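Local coordinates for substrate binding periplasmic protein (Ralstonia solanacearum, PDB 3LOP), which binds leucine and probably serves as a periplasmic receptor that delivers amino acids or related solutes to a transporter, at residues A188-L202 with F212-L226. Sequence-based numbering, arbitrary orientation.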
ATOM      1  N   ALA A 188      -4.252  18.254  15.185  1.00  7.17           N
ATOM      2  CA  ALA A 188      -2.957  17.583  15.164  1.00  6.35           C
ATOM      3  C   ALA A 188      -1.855  18.557  14.763  1.00  6.65           C
ATOM      4  O   ALA A 188      -0.748  18.518  15.305  1.00  7.23           O
ATOM      5  CB  ALA A 188      -2.994  16.408  14.200  1.00  5.09           C
ATOM      6  N   VAL A 189      -2.156  19.423  13.801  1.00  6.61           N
ATOM      7  CA  VAL A 189      -1.189  20.413  13.353  1.00  7.34           C
ATOM      8  C   VAL A 189      -0.872  21.367  14.501  1.00  9.03           C
ATOM      9  O   VAL A 189       0.289  21.702  14.734  1.00 10.14           O
ATOM     10  CB  VAL A 189      -1.723  21.222  12.150  1.00  5.96           C
ATOM     11  CG1 VAL A 189      -0.738  22.334  11.796  1.00  7.64           C
ATOM     12  CG2 VAL A 189      -1.936  20.298  10.952  1.00  7.08           C
ATOM     13  N   ASP A 190      -1.903  21.796  15.226  1.00  9.78           N
ATOM     14  CA  ASP A 190      -1.688  22.706  16.347  1.00 10.51           C
ATOM     15  C   ASP A 190      -0.749  22.075  17.370  1.00  9.52           C
ATOM     16  O   ASP A 190       0.209  22.704  17.821  1.00 10.20           O
ATOM     17  CB  ASP A 190      -3.007  23.049  17.053  1.00 12.29           C
ATOM     18  CG  ASP A 190      -3.988  23.785  16.161  1.00 14.97           C
ATOM     19  OD1 ASP A 190      -3.548  24.547  15.278  1.00 15.69           O
ATOM     20  OD2 ASP A 190      -5.211  23.614  16.363  1.00 17.18           O
ATOM     21  N   LYS A 191      -1.028  20.827  17.725  1.00  9.02           N
ATOM     22  CA  LYS A 191      -0.236  20.111  18.715  1.00  9.15           C
ATOM     23  C   LYS A 191       1.214  19.854  18.314  1.00  9.28           C
ATOM     24  O   LYS A 191       2.127  20.071  19.108  1.00 10.73           O
ATOM     25  CB  LYS A 191      -0.911  18.781  19.061  1.00 10.88           C
ATOM     26  CG  LYS A 191      -0.283  18.064  20.242  1.00 13.10           C
ATOM     27  CD  LYS A 191      -1.088  16.839  20.644  1.00 14.89           C
ATOM     28  CE  LYS A 191      -0.498  16.184  21.883  1.00 15.02           C
ATOM     29  NZ  LYS A 191      -1.234  14.949  22.272  1.00 18.07           N
ATOM     30  N   LEU A 192       1.435  19.394  17.087  1.00  8.36           N
ATOM     31  CA  LEU A 192       2.798  19.109  16.659  1.00  8.53           C
ATOM     32  C   LEU A 192       3.623  20.359  16.364  1.00  9.12           C
ATOM     33  O   LEU A 192       4.850  20.327  16.453  1.00  8.27           O
ATOM     34  CB  LEU A 192       2.779  18.155  15.459  1.00  8.28           C
ATOM     35  CG  LEU A 192       2.263  16.761  15.843  1.00 10.96           C
ATOM     36  CD1 LEU A 192       2.173  15.870  14.616  1.00 11.08           C
ATOM     37  CD2 LEU A 192       3.190  16.146  16.883  1.00 12.92           C
ATOM     38  N   LEU A 193       2.957  21.459  16.021  1.00  8.09           N
ATOM     39  CA  LEU A 193       3.660  22.713  15.771  1.00  9.61           C
ATOM     40  C   LEU A 193       4.262  23.191  17.091  1.00 10.00           C
ATOM     41  O   LEU A 193       5.371  23.730  17.126  1.00 12.15           O
ATOM     42  CB  LEU A 193       2.697  23.785  15.254  1.00 10.88           C
ATOM     43  CG  LEU A 193       2.433  23.884  13.754  1.00 12.01           C
ATOM     44  CD1 LEU A 193       1.301  24.872  13.505  1.00 12.18           C
ATOM     45  CD2 LEU A 193       3.701  24.331  13.032  1.00 11.45           C
ATOM     46  N   ALA A 194       3.514  22.986  18.171  1.00 11.03           N
ATOM     47  CA  ALA A 194       3.935  23.391  19.508  1.00 10.87           C
ATOM     48  C   ALA A 194       5.006  22.479  20.095  1.00 11.67           C
ATOM     49  O   ALA A 194       5.751  22.887  20.986  1.00 13.87           O
ATOM     50  CB  ALA A 194       2.725  23.435  20.439  1.00 11.67           C
ATOM     51  N   ALA A 195       5.083  21.248  19.602  1.00 10.66           N
ATOM     52  CA  ALA A 195       6.071  20.296  20.098  1.00  9.69           C
ATOM     53  C   ALA A 195       7.460  20.632  19.570  1.00  9.90           C
ATOM     54  O   ALA A 195       7.617  21.046  18.422  1.00  9.72           O
ATOM     55  CB  ALA A 195       5.680  18.878  19.693  1.00 10.78           C
ATOM     56  N   ASP A 196       8.469  20.451  20.416  1.00 10.24           N
ATOM     57  CA  ASP A 196       9.846  20.743  20.038  1.00 10.65           C
ATOM     58  C   ASP A 196      10.463  19.509  19.388  1.00 10.41           C
ATOM     59  O   ASP A 196      11.373  18.888  19.935  1.00 11.32           O
ATOM     60  CB  ASP A 196      10.633  21.162  21.285  1.00 13.67           C
ATOM     61  CG  ASP A 196      12.045  21.594  20.965  1.00 15.86           C
ATOM     62  OD1 ASP A 196      12.248  22.228  19.910  1.00 17.95           O
ATOM     63  OD2 ASP A 196      12.949  21.315  21.779  1.00 18.17           O
ATOM     64  N   VAL A 197       9.968  19.168  18.203  1.00  8.50           N
ATOM     65  CA  VAL A 197      10.443  17.987  17.493  1.00  6.30           C
ATOM     66  C   VAL A 197      11.344  18.263  16.294  1.00  5.81           C
ATOM     67  O   VAL A 197      11.196  19.270  15.602  1.00  6.69           O
ATOM     68  CB  VAL A 197       9.249  17.121  17.035  1.00  7.21           C
ATOM     69  CG1 VAL A 197       8.508  16.585  18.252  1.00  6.61           C
ATOM     70  CG2 VAL A 197       8.303  17.943  16.168  1.00  7.07           C
ATOM     71  N   GLN A 198      12.277  17.347  16.057  1.00  5.85           N
ATOM     72  CA  GLN A 198      13.220  17.463  14.947  1.00  4.00           C
ATOM     73  C   GLN A 198      12.704  16.730  13.720  1.00  4.30           C
ATOM     74  O   GLN A 198      13.117  17.011  12.597  1.00  5.39           O
ATOM     75  CB  GLN A 198      14.574  16.878  15.347  1.00  5.19           C
ATOM     76  CG  GLN A 198      15.241  17.616  16.493  1.00  4.77           C
ATOM     77  CD  GLN A 198      16.262  16.765  17.213  1.00  6.11           C
ATOM     78  OE1 GLN A 198      15.990  15.619  17.572  1.00  5.41           O
ATOM     79  NE2 GLN A 198      17.446  17.325  17.441  1.00  6.39           N
ATOM     80  N   ALA A 199      11.801  15.784  13.946  1.00  4.30           N
ATOM     81  CA  ALA A 199      11.229  15.003  12.861  1.00  3.84           C
ATOM     82  C   ALA A 199       9.822  14.573  13.245  1.00  3.93           C
ATOM     83  O   ALA A 199       9.519  14.382  14.422  1.00  4.95           O
ATOM     84  CB  ALA A 199      12.099  13.768  12.588  1.00  4.86           C
ATOM     85  N   ILE A 200       8.960  14.444  12.244  1.00  3.31           N
ATOM     86  CA  ILE A 200       7.589  14.008  12.470  1.00  3.62           C
ATOM     87  C   ILE A 200       7.296  12.870  11.510  1.00  3.53           C
ATOM     88  O   ILE A 200       7.447  13.012  10.295  1.00  2.97           O
ATOM     89  CB  ILE A 200       6.577  15.142  12.229  1.00  3.11           C
ATOM     90  CG1 ILE A 200       6.745  16.221  13.303  1.00  4.87           C
ATOM     91  CG2 ILE A 200       5.159  14.582  12.260  1.00  4.35           C
ATOM     92  CD1 ILE A 200       5.908  17.468  13.059  1.00  5.65           C
ATOM     93  N   PHE A 201       6.885  11.740  12.074  1.00  3.48           N
ATOM     94  CA  PHE A 201       6.564  10.553  11.299  1.00  4.17           C
ATOM     95  C   PHE A 201       5.061  10.520  11.050  1.00  4.55           C
ATOM     96  O   PHE A 201       4.265  10.709  11.972  1.00  5.39           O
ATOM     97  CB  PHE A 201       7.008   9.308  12.064  1.00  4.46           C
ATOM     98  CG  PHE A 201       6.802   8.028  11.311  1.00  5.35           C
ATOM     99  CD1 PHE A 201       5.581   7.364  11.359  1.00  7.42           C
ATOM    100  CD2 PHE A 201       7.828   7.496  10.540  1.00  7.30           C
ATOM    101  CE1 PHE A 201       5.384   6.184  10.646  1.00  7.95           C
ATOM    102  CE2 PHE A 201       7.642   6.318   9.823  1.00  8.72           C
ATOM    103  CZ  PHE A 201       6.417   5.662   9.877  1.00  8.43           C
ATOM    104  N   LEU A 202       4.676  10.290   9.799  1.00  3.86           N
ATOM    105  CA  LEU A 202       3.266  10.260   9.438  1.00  3.15           C
ATOM    106  C   LEU A 202       2.692   8.853   9.298  1.00  3.72           C
ATOM    107  O   LEU A 202       2.912   8.176   8.292  1.00  3.71           O
ATOM    108  CB  LEU A 202       3.046  11.027   8.129  1.00  4.01           C
ATOM    109  CG  LEU A 202       3.675  12.421   8.027  1.00  3.98           C
ATOM    110  CD1 LEU A 202       3.407  12.989   6.640  1.00  5.99           C
ATOM    111  CD2 LEU A 202       3.112  13.341   9.110  1.00  5.00           C
ATOM    112  N   PHE A 212      -1.899  17.710   6.496  1.00  5.74           N
ATOM    113  CA  PHE A 212      -1.033  17.982   7.632  1.00  5.18           C
ATOM    114  C   PHE A 212       0.260  18.647   7.162  1.00  5.99           C
ATOM    115  O   PHE A 212       0.679  19.667   7.705  1.00  5.62           O
ATOM    116  CB  PHE A 212      -0.679  16.693   8.383  1.00  5.01           C
ATOM    117  CG  PHE A 212       0.272  16.917   9.522  1.00  4.77           C
ATOM    118  CD1 PHE A 212      -0.202  17.240  10.789  1.00  5.45           C
ATOM    119  CD2 PHE A 212       1.647  16.884   9.309  1.00  5.72           C
ATOM    120  CE1 PHE A 212       0.685  17.536  11.827  1.00  4.12           C
ATOM    121  CE2 PHE A 212       2.540  17.179  10.336  1.00  5.62           C
ATOM    122  CZ  PHE A 212       2.057  17.506  11.598  1.00  5.69           C
ATOM    123  N   VAL A 213       0.895  18.065   6.150  1.00  5.54           N
ATOM    124  CA  VAL A 213       2.144  18.614   5.635  1.00  5.95           C
ATOM    125  C   VAL A 213       1.997  20.049   5.132  1.00  6.90           C
ATOM    126  O   VAL A 213       2.802  20.912   5.481  1.00  6.30           O
ATOM    127  CB  VAL A 213       2.720  17.725   4.507  1.00  6.75           C
ATOM    128  CG1 VAL A 213       3.938  18.386   3.883  1.00  7.33           C
ATOM    129  CG2 VAL A 213       3.110  16.370   5.078  1.00  8.44           C
ATOM    130  N   ARG A 214       0.971  20.311   4.327  1.00  6.64           N
ATOM    131  CA  ARG A 214       0.767  21.659   3.806  1.00  7.44           C
ATOM    132  C   ARG A 214       0.586  22.677   4.926  1.00  7.50           C
ATOM    133  O   ARG A 214       1.238  23.721   4.941  1.00  7.59           O
ATOM    134  CB  ARG A 214      -0.454  21.708   2.877  1.00  8.73           C
ATOM    135  CG  ARG A 214      -0.759  23.114   2.352  1.00 11.19           C
ATOM    136  CD  ARG A 214      -2.020  23.159   1.490  1.00 12.97           C
ATOM    137  NE  ARG A 214      -1.812  22.662   0.132  1.00 14.94           N
ATOM    138  CZ  ARG A 214      -1.087  23.278  -0.798  1.00 15.91           C
ATOM    139  NH1 ARG A 214      -0.485  24.428  -0.526  1.00 18.53           N
ATOM    140  NH2 ARG A 214      -0.974  22.751  -2.010  1.00 16.25           N
ATOM    141  N   GLN A 215      -0.304  22.368   5.862  1.00  7.60           N
ATOM    142  CA  GLN A 215      -0.593  23.261   6.982  1.00  7.95           C
ATOM    143  C   GLN A 215       0.570  23.414   7.953  1.00  7.72           C
ATOM    144  O   GLN A 215       0.861  24.517   8.412  1.00  9.06           O
ATOM    145  CB  GLN A 215      -1.829  22.763   7.733  1.00  8.54           C
ATOM    146  CG  GLN A 215      -3.119  22.872   6.929  1.00  9.89           C
ATOM    147  CD  GLN A 215      -4.278  22.137   7.575  1.00 11.26           C
ATOM    148  OE1 GLN A 215      -4.501  22.243   8.780  1.00 13.08           O
ATOM    149  NE2 GLN A 215      -5.033  21.396   6.769  1.00 13.95           N
ATOM    150  N   TYR A 216       1.227  22.306   8.277  1.00  5.95           N
ATOM    151  CA  TYR A 216       2.356  22.338   9.199  1.00  6.16           C
ATOM    152  C   TYR A 216       3.457  23.255   8.672  1.00  6.29           C
ATOM    153  O   TYR A 216       3.956  24.117   9.397  1.00  6.80           O
ATOM    154  CB  TYR A 216       2.904  20.921   9.405  1.00  4.83           C
ATOM    155  CG  TYR A 216       4.118  20.839  10.307  1.00  3.89           C
ATOM    156  CD1 TYR A 216       4.011  21.063  11.679  1.00  4.16           C
ATOM    157  CD2 TYR A 216       5.379  20.560   9.782  1.00  4.32           C
ATOM    158  CE1 TYR A 216       5.134  21.014  12.506  1.00  4.94           C
ATOM    159  CE2 TYR A 216       6.502  20.507  10.597  1.00  5.25           C
ATOM    160  CZ  TYR A 216       6.375  20.737  11.957  1.00  4.29           C
ATOM    161  OH  TYR A 216       7.495  20.711  12.759  1.00  4.77           O
ATOM    162  N   ARG A 217       3.829  23.071   7.408  1.00  5.69           N
ATOM    163  CA  ARG A 217       4.871  23.888   6.795  1.00  5.47           C
ATOM    164  C   ARG A 217       4.425  25.339   6.609  1.00  7.79           C
ATOM    165  O   ARG A 217       5.199  26.264   6.837  1.00  7.93           O
ATOM    166  CB  ARG A 217       5.287  23.294   5.444  1.00  4.95           C
ATOM    167  CG  ARG A 217       6.230  22.100   5.541  1.00  5.59           C
ATOM    168  CD  ARG A 217       7.684  22.542   5.709  1.00  6.84           C
ATOM    169  NE  ARG A 217       8.602  21.415   5.558  1.00  6.67           N
ATOM    170  CZ  ARG A 217       9.107  20.704   6.563  1.00  5.51           C
ATOM    171  NH1 ARG A 217       8.801  20.999   7.823  1.00  4.21           N
ATOM    172  NH2 ARG A 217       9.905  19.678   6.305  1.00  4.35           N
ATOM    173  N   ALA A 218       3.173  25.536   6.207  1.00  8.16           N
ATOM    174  CA  ALA A 218       2.663  26.885   5.989  1.00  9.57           C
ATOM    175  C   ALA A 218       2.692  27.710   7.268  1.00 10.52           C
ATOM    176  O   ALA A 218       2.858  28.930   7.227  1.00 12.23           O
ATOM    177  CB  ALA A 218       1.239  26.825   5.442  1.00  9.88           C
ATOM    178  N   ARG A 219       2.538  27.040   8.404  1.00  9.46           N
ATOM    179  CA  ARG A 219       2.526  27.728   9.684  1.00  9.46           C
ATOM    180  C   ARG A 219       3.882  27.794  10.380  1.00  9.67           C
ATOM    181  O   ARG A 219       3.964  28.119  11.562  1.00 10.90           O
ATOM    182  CB  ARG A 219       1.479  27.086  10.594  1.00  8.65           C
ATOM    183  CG  ARG A 219       0.058  27.254  10.064  1.00 10.21           C
ATOM    184  CD  ARG A 219      -0.944  26.427  10.845  1.00 12.07           C
ATOM    185  NE  ARG A 219      -1.007  26.824  12.247  1.00 12.36           N
ATOM    186  CZ  ARG A 219      -1.768  26.227  13.155  1.00 12.90           C
ATOM    187  NH1 ARG A 219      -2.539  25.202  12.808  1.00 13.72           N
ATOM    188  NH2 ARG A 219      -1.750  26.647  14.411  1.00 14.59           N
ATOM    189  N   GLY A 220       4.945  27.483   9.646  1.00  9.27           N
ATOM    190  CA  GLY A 220       6.278  27.568  10.219  1.00  8.26           C
ATOM    191  C   GLY A 220       6.939  26.307  10.739  1.00  9.00           C
ATOM    192  O   GLY A 220       8.037  26.375  11.293  1.00  9.84           O
ATOM    193  N   GLY A 221       6.289  25.161  10.565  1.00  7.16           N
ATOM    194  CA  GLY A 221       6.867  23.911  11.030  1.00  7.16           C
ATOM    195  C   GLY A 221       8.119  23.571  10.244  1.00  6.67           C
ATOM    196  O   GLY A 221       8.105  23.594   9.014  1.00  6.02           O
ATOM    197  N   GLU A 222       9.197  23.241  10.950  1.00  6.52           N
ATOM    198  CA  GLU A 222      10.464  22.930  10.294  1.00  7.57           C
ATOM    199  C   GLU A 222      10.970  21.496  10.436  1.00  6.12           C
ATOM    200  O   GLU A 222      12.029  21.164   9.910  1.00  6.96           O
ATOM    201  CB  GLU A 222      11.552  23.883  10.795  1.00 10.56           C
ATOM    202  CG  GLU A 222      11.343  25.342  10.420  1.00 14.75           C
ATOM    203  CD  GLU A 222      11.254  25.554   8.922  1.00 18.33           C
ATOM    204  OE1 GLU A 222      11.887  24.783   8.169  1.00 17.41           O
ATOM    205  OE2 GLU A 222      10.558  26.500   8.494  1.00 23.18           O
ATOM    206  N   ALA A 223      10.229  20.645  11.135  1.00  4.60           N
ATOM    207  CA  ALA A 223      10.668  19.266  11.322  1.00  4.59           C
ATOM    208  C   ALA A 223      10.851  18.493  10.020  1.00  4.71           C
ATOM    209  O   ALA A 223      10.181  18.762   9.025  1.00  5.01           O
ATOM    210  CB  ALA A 223       9.678  18.524  12.221  1.00  6.64           C
ATOM    211  N   GLN A 224      11.785  17.545  10.035  1.00  3.72           N
ATOM    212  CA  GLN A 224      12.018  16.678   8.884  1.00  3.76           C
ATOM    213  C   GLN A 224      10.770  15.803   8.828  1.00  4.12           C
ATOM    214  O   GLN A 224      10.310  15.313   9.856  1.00  5.04           O
ATOM    215  CB  GLN A 224      13.253  15.807   9.128  1.00  3.87           C
ATOM    216  CG  GLN A 224      13.397  14.618   8.183  1.00  3.25           C
ATOM    217  CD  GLN A 224      13.642  15.040   6.752  1.00  4.24           C
ATOM    218  OE1 GLN A 224      14.547  15.828   6.479  1.00  5.13           O
ATOM    219  NE2 GLN A 224      12.841  14.513   5.826  1.00  2.42           N
ATOM    220  N   LEU A 225      10.221  15.606   7.636  1.00  3.04           N
ATOM    221  CA  LEU A 225       9.021  14.799   7.499  1.00  3.70           C
ATOM    222  C   LEU A 225       9.303  13.451   6.855  1.00  3.12           C
ATOM    223  O   LEU A 225      10.137  13.338   5.955  1.00  3.69           O
ATOM    224  CB  LEU A 225       7.976  15.560   6.677  1.00  4.66           C
ATOM    225  CG  LEU A 225       7.565  16.918   7.259  1.00  4.99           C
ATOM    226  CD1 LEU A 225       6.770  17.705   6.227  1.00  5.73           C
ATOM    227  CD2 LEU A 225       6.758  16.712   8.536  1.00  7.15           C
ATOM    228  N   LEU A 226       8.606  12.427   7.335  1.00  3.04           N
ATOM    229  CA  LEU A 226       8.743  11.079   6.803  1.00  3.64           C
ATOM    230  C   LEU A 226       7.446  10.338   7.090  1.00  3.15           C
ATOM    231  O   LEU A 226       6.678  10.747   7.958  1.00  4.47           O
ATOM    232  CB  LEU A 226       9.931  10.347   7.444  1.00  5.44           C
ATOM    233  CG  LEU A 226       9.964  10.146   8.961  1.00  6.31           C
ATOM    234  CD1 LEU A 226      10.933   9.019   9.289  1.00  7.65           C
ATOM    235  CD2 LEU A 226      10.376  11.435   9.658  1.00  8.54           C
TER
HETATM  236  O   HOH W   1       7.170  21.397  15.307  1.00  8.39           O
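The Tyr216 ring lies between Ile200 and Gly221: Ile200 CD1 makes a CH-pi contact over one face, 3.9 Å from the ring centroid, and Gly221 CA sits against the opposite face. At the ring edge Tyr216 OH accepts from Ala223 N and meets a water at 2.7 Å, which donates to Leu192 O, linking the phenol to a backbone carbonyl of helix 186-194. The Phe212 ring has Ala188 O and Ile200 CD1 at its edge; Leu192 CD1 approaches obliquely, 3.4 Å from Phe212 CZ, with Val189 CG2 and Leu202 CD2 further round. Phe212 CG stands anti to the backbone N (chi1 177°), which carries the ring in among these side chains. Strand 199-203, helix 206-218 and strand 224-227 form a beta-alpha-beta unit in one lobe of the periplasmic binding protein fold. Its parallel strands are joined by a ladder in which Ile200 N donates to Gln224 O (2.9 Å) and Leu202 N to Leu226 O (2.8 Å). Toward solvent, Leu193 CD1 lies over one face of the Arg219 guanidinium, 3.3 Å from Arg219 NE, while Asp190 OD1 accepts from both Arg219 NH1 (2.7 Å) and NH2 in a salt bridge, both bonds in the guanidinium plane, the carboxylate turned 69° from it.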